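Local coordinates for protein formate dehydrogenase (Staphylococcus aureus, PDB 6TTB) that catalyses the NAD-dependent oxidation of formate, presumably to carbon dioxide, with hydride transfer to the nicotinamide of the bound cofactor, at residues T190-F196 against V212-D218; T144-A148 against I199-V203; N273-K278 against G299-Y303. The contacts are given in a common frame with arbitrary orientation. Residues are numbered along the deposited sequence.

Contact 1: T190-F196 against V212-D218; sequences TIGIFGF and VTLQHYD. With NAD (nicotinamide-adenine-dinucleotide), chain C.
Strands 190-194 and 213-217 run parallel, axes 4.4 Å apart and crossing at -22°, in a register that pairs Thr190 with Thr213, Ile191 with Leu214, and so on to Phe194 with Tyr217. Hydrogen bonds run from Ile191 N to Thr213 O (2.7 Å), Gln215 N to Ile191 O (2.9 Å), Ile193 N to Gln215 O (2.7 Å), Tyr217 N to Ile193 O (3.1 Å) and Gly195 N to Tyr217 O (2.7 Å). Ile191, Ile193, Leu214 and His216 occupy one face, under helix 198-207. There Leu214 (m, t) fits between the isoleucines, its CD2 4.0 Å from Ile191 CB and its CD1 4.2 Å from Ile193 CD1. The chain then folds back and the Phe196 ring stacks on the His216 imidazole (p), centroids 3.9 Å apart, planes at 28°; the imidazole nitrogens bond Ser228 and Asn221. On the other face Gly192 leaves a hollow beside Gln215, and Phe194 (t) touches Tyr217 (t), CE1 to CD1 4.1 Å. The C2A corner of the NAD adenine meets the Phe194 face, the base standing steeply on it, and lies at the Tyr217 edge. At phi 103° and psi 101° a CB on Gly195 would press on the preceding carbonyl O, hence glycine. This is the first beta-alpha-beta crossover of a Rossmann fold; Gly195 fits the start of its GxGxxG motif. Asp218 OD2 accepts from Phe196 N and NAD O3B (both 3.1 Å), OD1 from Ile220 N: consistent with a preference for NAD, as this carboxylate would probably repel the 2'-phosphate of NADP.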
# COMPACT_ATOMS: atom_id res chain seq x y z
N THR A 190 -15.74 -2.52 -3.24
CA THR A 190 -16.25 -3.59 -2.39
C THR A 190 -15.17 -4.60 -2.16
O THR A 190 -14.64 -5.14 -3.12
CB THR A 190 -17.48 -4.28 -3.00
OG1 THR A 190 -18.47 -3.27 -3.31
CG2 THR A 190 -18.05 -5.40 -2.15
N ILE A 191 -14.86 -4.84 -0.89
CA ILE A 191 -13.77 -5.76 -0.56
C ILE A 191 -14.32 -7.03 0.07
O ILE A 191 -15.03 -6.98 1.07
CB ILE A 191 -12.67 -5.13 0.34
CG1 ILE A 191 -12.12 -3.80 -0.20
CG2 ILE A 191 -11.55 -6.11 0.49
CD1 ILE A 191 -12.03 -3.76 -1.71
N GLY A 192 -13.86 -8.18 -0.45
CA GLY A 192 -14.27 -9.47 0.05
C GLY A 192 -13.17 -10.06 0.90
O GLY A 192 -12.01 -10.08 0.48
N ILE A 193 -13.53 -10.40 2.16
CA ILE A 193 -12.58 -10.99 3.09
C ILE A 193 -12.88 -12.47 3.15
O ILE A 193 -13.88 -12.87 3.71
CB ILE A 193 -12.62 -10.30 4.50
CG1 ILE A 193 -12.13 -8.83 4.48
CG2 ILE A 193 -11.87 -11.09 5.56
CD1 ILE A 193 -13.21 -7.87 4.91
N PHE A 194 -12.01 -13.27 2.52
CA PHE A 194 -12.13 -14.71 2.58
C PHE A 194 -11.50 -15.21 3.86
O PHE A 194 -10.29 -15.31 3.95
CB PHE A 194 -11.41 -15.31 1.42
CG PHE A 194 -11.48 -16.80 1.36
CD1 PHE A 194 -12.69 -17.45 1.05
CD2 PHE A 194 -10.34 -17.57 1.59
CE1 PHE A 194 -12.75 -18.84 1.00
CE2 PHE A 194 -10.37 -18.95 1.46
CZ PHE A 194 -11.58 -19.59 1.23
N GLY A 195 -12.33 -15.52 4.88
CA GLY A 195 -11.83 -16.07 6.12
C GLY A 195 -11.80 -15.02 7.20
O GLY A 195 -10.95 -14.13 7.21
N PHE A 196 -12.82 -15.07 8.04
CA PHE A 196 -13.17 -13.95 8.87
C PHE A 196 -12.86 -14.37 10.28
O PHE A 196 -13.71 -14.35 11.12
CB PHE A 196 -14.64 -13.56 8.63
CG PHE A 196 -14.98 -12.14 9.00
CD1 PHE A 196 -14.31 -11.08 8.43
CD2 PHE A 196 -16.01 -11.86 9.90
CE1 PHE A 196 -14.61 -9.77 8.80
CE2 PHE A 196 -16.32 -10.55 10.26
CZ PHE A 196 -15.61 -9.50 9.71
N VAL A 212 -16.04 1.95 2.04
CA VAL A 212 -15.74 0.78 1.26
C VAL A 212 -16.80 -0.21 1.73
O VAL A 212 -17.16 -0.17 2.89
CB VAL A 212 -14.27 0.34 1.59
CG1 VAL A 212 -14.14 -0.92 2.39
CG2 VAL A 212 -13.34 0.35 0.38
N THR A 213 -17.42 -0.96 0.83
CA THR A 213 -18.28 -2.03 1.28
C THR A 213 -17.46 -3.30 1.55
O THR A 213 -16.71 -3.74 0.69
CB THR A 213 -19.39 -2.30 0.27
OG1 THR A 213 -20.21 -1.15 0.38
CG2 THR A 213 -20.19 -3.52 0.64
N LEU A 214 -17.60 -3.84 2.78
CA LEU A 214 -16.99 -5.09 3.17
C LEU A 214 -18.00 -6.21 3.03
O LEU A 214 -19.09 -6.14 3.60
CB LEU A 214 -16.57 -4.96 4.63
CG LEU A 214 -15.53 -3.90 4.86
CD1 LEU A 214 -14.76 -4.16 6.12
CD2 LEU A 214 -14.58 -3.88 3.67
N GLN A 215 -17.57 -7.31 2.39
CA GLN A 215 -18.19 -8.62 2.52
C GLN A 215 -17.15 -9.62 3.03
O GLN A 215 -15.98 -9.53 2.72
CB GLN A 215 -18.48 -9.18 1.14
CG GLN A 215 -19.45 -8.40 0.30
CD GLN A 215 -19.47 -8.90 -1.12
OE1 GLN A 215 -18.46 -9.26 -1.67
NE2 GLN A 215 -20.62 -8.81 -1.77
N HIS A 216 -17.59 -10.64 3.74
CA HIS A 216 -16.76 -11.75 4.11
C HIS A 216 -17.48 -13.06 3.90
O HIS A 216 -18.70 -13.10 3.88
CB HIS A 216 -16.39 -11.66 5.54
CG HIS A 216 -17.54 -11.85 6.44
ND1 HIS A 216 -18.48 -10.87 6.64
CD2 HIS A 216 -17.84 -12.86 7.29
CE1 HIS A 216 -19.33 -11.28 7.55
NE2 HIS A 216 -18.94 -12.49 7.99
N TYR A 217 -16.67 -14.11 3.72
CA TYR A 217 -17.08 -15.51 3.83
C TYR A 217 -16.18 -16.22 4.84
O TYR A 217 -14.95 -16.05 4.83
CB TYR A 217 -16.97 -16.22 2.47
CG TYR A 217 -17.16 -17.70 2.61
CD1 TYR A 217 -16.16 -18.46 3.19
CD2 TYR A 217 -18.40 -18.30 2.34
CE1 TYR A 217 -16.36 -19.79 3.49
CE2 TYR A 217 -18.60 -19.65 2.59
CZ TYR A 217 -17.58 -20.38 3.20
OH TYR A 217 -17.67 -21.72 3.42
N ASP A 218 -16.79 -17.01 5.70
CA ASP A 218 -16.07 -17.90 6.61
C ASP A 218 -17.00 -19.07 6.77
O ASP A 218 -18.21 -18.88 6.65
CB ASP A 218 -15.81 -17.19 7.94
CG ASP A 218 -15.03 -18.00 8.97
OD1 ASP A 218 -15.43 -19.17 9.18
OD2 ASP A 218 -14.01 -17.45 9.58
PA NAD C . -8.09 -17.70 12.20
O1A NAD C . -8.26 -19.13 12.59
O2A NAD C . -8.44 -16.56 13.15
O5B NAD C . -8.74 -17.44 10.75
C5B NAD C . -9.12 -18.53 9.89
C4B NAD C . -10.62 -18.49 9.73
O4B NAD C . -10.92 -18.94 8.39
C3B NAD C . -11.42 -19.39 10.70
O3B NAD C . -12.14 -18.71 11.72
C2B NAD C . -12.35 -20.22 9.81
O2B NAD C . -13.71 -20.12 10.19
C1B NAD C . -12.08 -19.73 8.38
N9A NAD C . -11.94 -20.83 7.42
C8A NAD C . -11.77 -22.17 7.71
N7A NAD C . -11.85 -22.95 6.66
C5A NAD C . -12.17 -22.09 5.61
C6A NAD C . -12.45 -22.30 4.23
N6A NAD C . -12.52 -23.48 3.65
N1A NAD C . -12.82 -21.22 3.50
C2A NAD C . -12.80 -20.01 4.08
N3A NAD C . -12.52 -19.69 5.35
C4A NAD C . -12.22 -20.77 6.07
O3 NAD C . -6.59 -17.51 11.80
PN NAD C . -5.94 -16.10 11.60
O1N NAD C . -5.19 -15.81 12.87
O2N NAD C . -6.98 -15.13 11.13
O5D NAD C . -4.91 -16.44 10.40
C5D NAD C . -5.33 -16.21 9.02
C4D NAD C . -4.34 -16.90 8.14
O4D NAD C . -3.21 -16.01 7.97
C3D NAD C . -3.80 -18.21 8.77
O3D NAD C . -4.23 -19.37 8.06
C2D NAD C . -2.28 -18.03 8.81
O2D NAD C . -1.52 -19.09 8.25
C1D NAD C . -2.01 -16.75 8.04
N1N NAD C . -0.99 -15.97 8.76
C2N NAD C . 0.19 -15.56 8.08
C3N NAD C . 1.19 -14.81 8.75
C7N NAD C . 2.30 -14.12 7.96
O7N NAD C . 3.37 -13.88 8.53
N7N NAD C . 2.08 -13.77 6.68
C4N NAD C . 1.07 -14.68 10.18
C5N NAD C . -0.09 -15.12 10.85
C6N NAD C . -1.10 -15.79 10.12

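Contact 2: T144-A148 against I199-V203; sequences TVSVA and IGQLV. With NAD (nicotinamide-adenine-dinucleotide), chain C.
Thr144 to Ala148 form the first turn of helix 144-160, which crosses helix 199-203 at -53° with axes 8.7 Å apart; Ala148 N bonds Thr144 O at 3.1 Å, and in the partner Val203 N bonds Ile199 O at 3.1 Å. Thr144 (p) sets its CB 3.9 Å from Ile199 CG1 and 3.7 Å from Leu202 CD1, while its OG1 bonds back to Gly141 O. Val145 (t) points away, yet its CG2 reaches Leu202 CD1 at 4.3 Å. Helix 198-207 follows the glycine-rich turn of the Rossmann fold, and Ile199 N donates to the pyrophosphate oxygen NAD O2N (2.8 Å), as is usual at the N-terminus of this helix. Ser146 turns to the other side, bonding Arg160 of the second subunit. Val147 (t) packs CG1 on Ile199 CG2 (4.1 Å) and brings CG2 to 3.3 Å from NAD C4N. Ala148 points toward the partner helix, its CB 3.8 Å from Leu202 CB and 3.6 Å from Val203 CG2, in a close approach that its small side chain permits.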
# COMPACT_ATOMS: atom_id res chain seq x y z
N THR A 144 -0.81 -11.38 14.36
CA THR A 144 -2.05 -11.16 13.67
C THR A 144 -2.09 -9.74 13.15
O THR A 144 -2.34 -9.54 11.99
CB THR A 144 -3.20 -11.63 14.56
OG1 THR A 144 -3.10 -11.03 15.87
CG2 THR A 144 -3.14 -13.14 14.72
N VAL A 145 -1.79 -8.73 14.01
CA VAL A 145 -2.03 -7.34 13.61
C VAL A 145 -1.11 -6.97 12.46
O VAL A 145 -1.53 -6.27 11.51
CB VAL A 145 -1.78 -6.36 14.72
CG1 VAL A 145 -1.82 -4.96 14.15
CG2 VAL A 145 -2.76 -6.52 15.85
N SER A 146 0.15 -7.39 12.62
CA SER A 146 1.14 -7.14 11.60
C SER A 146 0.59 -7.53 10.26
O SER A 146 0.74 -6.77 9.29
CB SER A 146 2.39 -7.90 11.87
OG SER A 146 3.46 -7.38 11.10
N VAL A 147 0.01 -8.74 10.19
CA VAL A 147 -0.42 -9.29 8.91
C VAL A 147 -1.61 -8.49 8.40
O VAL A 147 -1.67 -8.15 7.21
CB VAL A 147 -0.66 -10.82 9.00
CG1 VAL A 147 -1.22 -11.42 7.75
CG2 VAL A 147 0.61 -11.55 9.39
N ALA A 148 -2.45 -8.00 9.28
CA ALA A 148 -3.57 -7.21 8.80
C ALA A 148 -3.05 -5.98 8.13
O ALA A 148 -3.48 -5.65 6.99
CB ALA A 148 -4.47 -6.84 9.90
N ILE A 199 -7.49 -12.43 11.85
CA ILE A 199 -6.90 -11.47 10.93
C ILE A 199 -7.97 -10.95 9.97
O ILE A 199 -7.92 -9.82 9.47
CB ILE A 199 -5.73 -12.10 10.18
CG1 ILE A 199 -4.76 -12.74 11.13
CG2 ILE A 199 -5.01 -11.09 9.31
CD1 ILE A 199 -3.68 -13.57 10.39
N GLY A 200 -8.91 -11.79 9.63
CA GLY A 200 -9.92 -11.25 8.74
C GLY A 200 -10.60 -10.03 9.34
O GLY A 200 -10.94 -9.06 8.61
N GLN A 201 -10.87 -10.15 10.67
CA GLN A 201 -11.60 -9.17 11.46
C GLN A 201 -10.75 -7.91 11.73
O GLN A 201 -11.26 -6.78 11.70
CB GLN A 201 -12.09 -9.84 12.70
CG GLN A 201 -13.48 -10.44 12.48
CD GLN A 201 -13.89 -11.32 13.64
OE1 GLN A 201 -13.74 -10.93 14.80
NE2 GLN A 201 -14.20 -12.57 13.34
N LEU A 202 -9.45 -8.13 11.95
CA LEU A 202 -8.54 -7.03 12.16
C LEU A 202 -8.50 -6.20 10.88
O LEU A 202 -8.37 -4.97 10.90
CB LEU A 202 -7.15 -7.56 12.52
CG LEU A 202 -7.01 -8.08 13.95
CD1 LEU A 202 -5.75 -9.00 14.10
CD2 LEU A 202 -6.93 -6.95 14.89
N VAL A 203 -8.70 -6.87 9.76
CA VAL A 203 -8.55 -6.21 8.50
C VAL A 203 -9.80 -5.42 8.26
O VAL A 203 -9.75 -4.33 7.70
CB VAL A 203 -8.33 -7.23 7.41
CG1 VAL A 203 -8.73 -6.70 6.07
CG2 VAL A 203 -6.91 -7.73 7.42
PA NAD C . -8.09 -17.70 12.20
O1A NAD C . -8.26 -19.13 12.59
O2A NAD C . -8.44 -16.56 13.15
O5B NAD C . -8.74 -17.44 10.75
C5B NAD C . -9.12 -18.53 9.89
C4B NAD C . -10.62 -18.49 9.73
O4B NAD C . -10.92 -18.94 8.39
C3B NAD C . -11.42 -19.39 10.70
O3B NAD C . -12.14 -18.71 11.72
C2B NAD C . -12.35 -20.22 9.81
O2B NAD C . -13.71 -20.12 10.19
C1B NAD C . -12.08 -19.73 8.38
N9A NAD C . -11.94 -20.83 7.42
C8A NAD C . -11.77 -22.17 7.71
N7A NAD C . -11.85 -22.95 6.66
C5A NAD C . -12.17 -22.09 5.61
C6A NAD C . -12.45 -22.30 4.23
N6A NAD C . -12.52 -23.48 3.65
N1A NAD C . -12.82 -21.22 3.50
C2A NAD C . -12.80 -20.01 4.08
N3A NAD C . -12.52 -19.69 5.35
C4A NAD C . -12.22 -20.77 6.07
O3 NAD C . -6.59 -17.51 11.80
PN NAD C . -5.94 -16.10 11.60
O1N NAD C . -5.19 -15.81 12.87
O2N NAD C . -6.98 -15.13 11.13
O5D NAD C . -4.91 -16.44 10.40
C5D NAD C . -5.33 -16.21 9.02
C4D NAD C . -4.34 -16.90 8.14
O4D NAD C . -3.21 -16.01 7.97
C3D NAD C . -3.80 -18.21 8.77
O3D NAD C . -4.23 -19.37 8.06
C2D NAD C . -2.28 -18.03 8.81
O2D NAD C . -1.52 -19.09 8.25
C1D NAD C . -2.01 -16.75 8.04
N1N NAD C . -0.99 -15.97 8.76
C2N NAD C . 0.19 -15.56 8.08
C3N NAD C . 1.19 -14.81 8.75
C7N NAD C . 2.30 -14.12 7.96
O7N NAD C . 3.37 -13.88 8.53
N7N NAD C . 2.08 -13.77 6.68
C4N NAD C . 1.07 -14.68 10.18
C5N NAD C . -0.09 -15.12 10.85
C6N NAD C . -1.10 -15.79 10.12

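Contact 3: N273-K278 against G299-Y303; sequences NTARGK and GDVWY. With NAD (nicotinamide-adenine-dinucleotide), chain C.
Two loops that leave the C-terminal ends of neighbouring parallel strands, 269-273 and 294-299, meet beside the nicotinamide with no hydrogen bond between segments 273-278 and 299-303. Gly299 (phi 140°, psi 178°) comes first, its CA 3.1 Å from Asn273 O, a CA-H...O contact; a CB would collide with that oxygen. Asp300 (p) leaves sideways, but its carboxylate comes nearer, OD1 3.7 Å from Thr274 CA, while OD2 accepts from Ser326 N. Val301 (m) is the central knob: its CG2 meets Asn273 O at 3.3 Å and Gly277 N at 3.4 Å, and its CG1 meets Ala275 O at 3.3 Å. The 273-276 turn that receives it is held by Asn273 (t), whose OD1 accepts from Ala275 N (2.8 Å) in an Asx turn and whose ND2 donates to Arg276 O (3.2 Å). The CA-to-CB bond of Trp302 points away; its ring meets Trp174 of the second subunit edge-to-face, and its backbone lies so near Gly277, C to CA 3.7 Å, that a CB there would clash. Tyr303 (t) sets its ring face under Lys278 CG, 4.0 Å from the ring centroid, a CH-pi contact. Such placement of the cofactor at the sheet's C-terminal edge is that of a Rossmann domain. The NAD carboxamide N7N donates to Thr274 O (3.3 Å) and weakly to Asp300 OD1 (3.4 Å), and Arg276 NE donates to ribose O2D (2.5 Å). Acceptors from both loops, one bond weak, thus face the amide NH2, which probably favours one orientation of the carboxamide.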
# COMPACT_ATOMS: atom_id res chain seq x y z
N ASN A 273 -3.05 -11.98 -0.80
CA ASN A 273 -2.94 -13.20 -0.08
C ASN A 273 -1.67 -13.14 0.76
O ASN A 273 -0.58 -13.31 0.24
CB ASN A 273 -2.94 -14.38 -1.01
CG ASN A 273 -2.56 -15.65 -0.29
OD1 ASN A 273 -2.70 -15.72 0.95
ND2 ASN A 273 -2.10 -16.67 -1.05
N THR A 274 -1.88 -12.86 2.04
CA THR A 274 -0.87 -12.96 3.03
C THR A 274 -1.21 -14.10 4.01
O THR A 274 -0.85 -14.02 5.23
CB THR A 274 -1.00 -11.71 3.87
OG1 THR A 274 -2.41 -11.62 4.23
CG2 THR A 274 -0.49 -10.50 3.13
N ALA A 275 -1.99 -15.11 3.54
CA ALA A 275 -2.32 -16.26 4.37
C ALA A 275 -1.32 -17.39 4.06
O ALA A 275 -0.30 -17.46 4.73
CB ALA A 275 -3.76 -16.66 4.27
N ARG A 276 -1.54 -18.20 3.02
CA ARG A 276 -0.47 -19.11 2.62
C ARG A 276 -0.40 -19.27 1.10
O ARG A 276 -1.42 -19.43 0.45
CB ARG A 276 -0.43 -20.47 3.36
CG ARG A 276 -1.06 -20.50 4.74
CD ARG A 276 -0.17 -21.06 5.83
NE ARG A 276 -0.95 -21.26 7.07
CZ ARG A 276 -1.21 -22.44 7.65
NH1 ARG A 276 -0.77 -23.55 7.10
NH2 ARG A 276 -1.97 -22.50 8.73
N GLY A 277 0.83 -19.33 0.57
CA GLY A 277 1.10 -19.46 -0.85
C GLY A 277 0.17 -20.42 -1.57
O GLY A 277 -0.35 -20.08 -2.65
N LYS A 278 0.02 -21.66 -1.02
CA LYS A 278 -0.55 -22.79 -1.79
C LYS A 278 -2.04 -22.60 -2.03
O LYS A 278 -2.62 -23.34 -2.81
CB LYS A 278 -0.42 -24.12 -1.03
CG LYS A 278 0.11 -25.33 -1.82
CD LYS A 278 -0.50 -26.64 -1.29
CE LYS A 278 0.17 -27.93 -1.77
NZ LYS A 278 0.04 -28.10 -3.23
N GLY A 299 0.78 -9.78 -1.67
CA GLY A 299 0.93 -10.72 -0.58
C GLY A 299 2.38 -11.00 -0.33
O GLY A 299 3.20 -10.57 -1.10
N ASP A 300 2.68 -11.83 0.69
CA ASP A 300 4.05 -12.07 1.13
C ASP A 300 4.31 -13.57 1.40
O ASP A 300 5.30 -13.91 2.11
CB ASP A 300 4.42 -11.21 2.35
CG ASP A 300 3.85 -11.72 3.69
OD1 ASP A 300 2.77 -12.41 3.68
OD2 ASP A 300 4.48 -11.46 4.74
N VAL A 301 3.42 -14.45 0.86
CA VAL A 301 3.50 -15.87 1.24
C VAL A 301 3.68 -16.70 -0.02
O VAL A 301 3.10 -16.36 -1.05
CB VAL A 301 2.26 -16.33 2.04
CG1 VAL A 301 2.23 -15.79 3.43
CG2 VAL A 301 0.95 -16.01 1.31
N TRP A 302 4.51 -17.78 0.05
CA TRP A 302 4.92 -18.46 -1.19
C TRP A 302 4.80 -20.00 -1.13
O TRP A 302 5.04 -20.60 -0.06
CB TRP A 302 6.34 -18.08 -1.49
CG TRP A 302 6.58 -16.62 -1.55
CD1 TRP A 302 6.57 -15.74 -0.51
CD2 TRP A 302 7.02 -15.90 -2.72
NE1 TRP A 302 6.88 -14.49 -0.96
CE2 TRP A 302 7.20 -14.55 -2.30
CE3 TRP A 302 7.22 -16.25 -4.07
CZ2 TRP A 302 7.56 -13.55 -3.19
CZ3 TRP A 302 7.56 -15.24 -4.94
CH2 TRP A 302 7.72 -13.91 -4.50
N TYR A 303 4.67 -20.64 -2.33
CA TYR A 303 4.91 -22.09 -2.43
C TYR A 303 6.04 -22.43 -3.44
O TYR A 303 5.90 -22.31 -4.67
CB TYR A 303 3.60 -22.87 -2.71
CG TYR A 303 3.77 -24.37 -2.56
CD1 TYR A 303 4.22 -24.94 -1.36
CD2 TYR A 303 3.58 -25.24 -3.65
CE1 TYR A 303 4.53 -26.29 -1.27
CE2 TYR A 303 3.87 -26.61 -3.56
CZ TYR A 303 4.36 -27.13 -2.37
OH TYR A 303 4.60 -28.48 -2.25
PA NAD C . -8.09 -17.70 12.20
O1A NAD C . -8.26 -19.13 12.59
O2A NAD C . -8.44 -16.56 13.15
O5B NAD C . -8.74 -17.44 10.75
C5B NAD C . -9.12 -18.53 9.89
C4B NAD C . -10.62 -18.49 9.73
O4B NAD C . -10.92 -18.94 8.39
C3B NAD C . -11.42 -19.39 10.70
O3B NAD C . -12.14 -18.71 11.72
C2B NAD C . -12.35 -20.22 9.81
O2B NAD C . -13.71 -20.12 10.19
C1B NAD C . -12.08 -19.73 8.38
N9A NAD C . -11.94 -20.83 7.42
C8A NAD C . -11.77 -22.17 7.71
N7A NAD C . -11.85 -22.95 6.66
C5A NAD C . -12.17 -22.09 5.61
C6A NAD C . -12.45 -22.30 4.23
N6A NAD C . -12.52 -23.48 3.65
N1A NAD C . -12.82 -21.22 3.50
C2A NAD C . -12.80 -20.01 4.08
N3A NAD C . -12.52 -19.69 5.35
C4A NAD C . -12.22 -20.77 6.07
O3 NAD C . -6.59 -17.51 11.80
PN NAD C . -5.94 -16.10 11.60
O1N NAD C . -5.19 -15.81 12.87
O2N NAD C . -6.98 -15.13 11.13
O5D NAD C . -4.91 -16.44 10.40
C5D NAD C . -5.33 -16.21 9.02
C4D NAD C . -4.34 -16.90 8.14
O4D NAD C . -3.21 -16.01 7.97
C3D NAD C . -3.80 -18.21 8.77
O3D NAD C . -4.23 -19.37 8.06
C2D NAD C . -2.28 -18.03 8.81
O2D NAD C . -1.52 -19.09 8.25
C1D NAD C . -2.01 -16.75 8.04
N1N NAD C . -0.99 -15.97 8.76
C2N NAD C . 0.19 -15.56 8.08
C3N NAD C . 1.19 -14.81 8.75
C7N NAD C . 2.30 -14.12 7.96
O7N NAD C . 3.37 -13.88 8.53
N7N NAD C . 2.08 -13.77 6.68
C4N NAD C . 1.07 -14.68 10.18
C5N NAD C . -0.09 -15.12 10.85
C6N NAD C . -1.10 -15.79 10.12

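Overall arrangement
All three contacts touch one NAD: contact 1 under the adenosine half, contact 2 beside the pyrophosphate and nicotinamide, contact 3 around the carboxamide and its ribose. Contact 1 joins two strands of the parallel sheet and contact 3 the loops after two others, centres about 18 Å and nearest atoms about 7 Å apart; contact 1 closes before contact 3 opens. Contact 2 bridges them, about 13 Å from contact 1 and about 14 Å from contact 3 between centres. Its second helix is the crossover between the strands of contact 1, so their segments alternate in sequence; its Val147 packs on Thr274 of contact 3. The extended dinucleotide is thus held across the sheet's C-terminal edge.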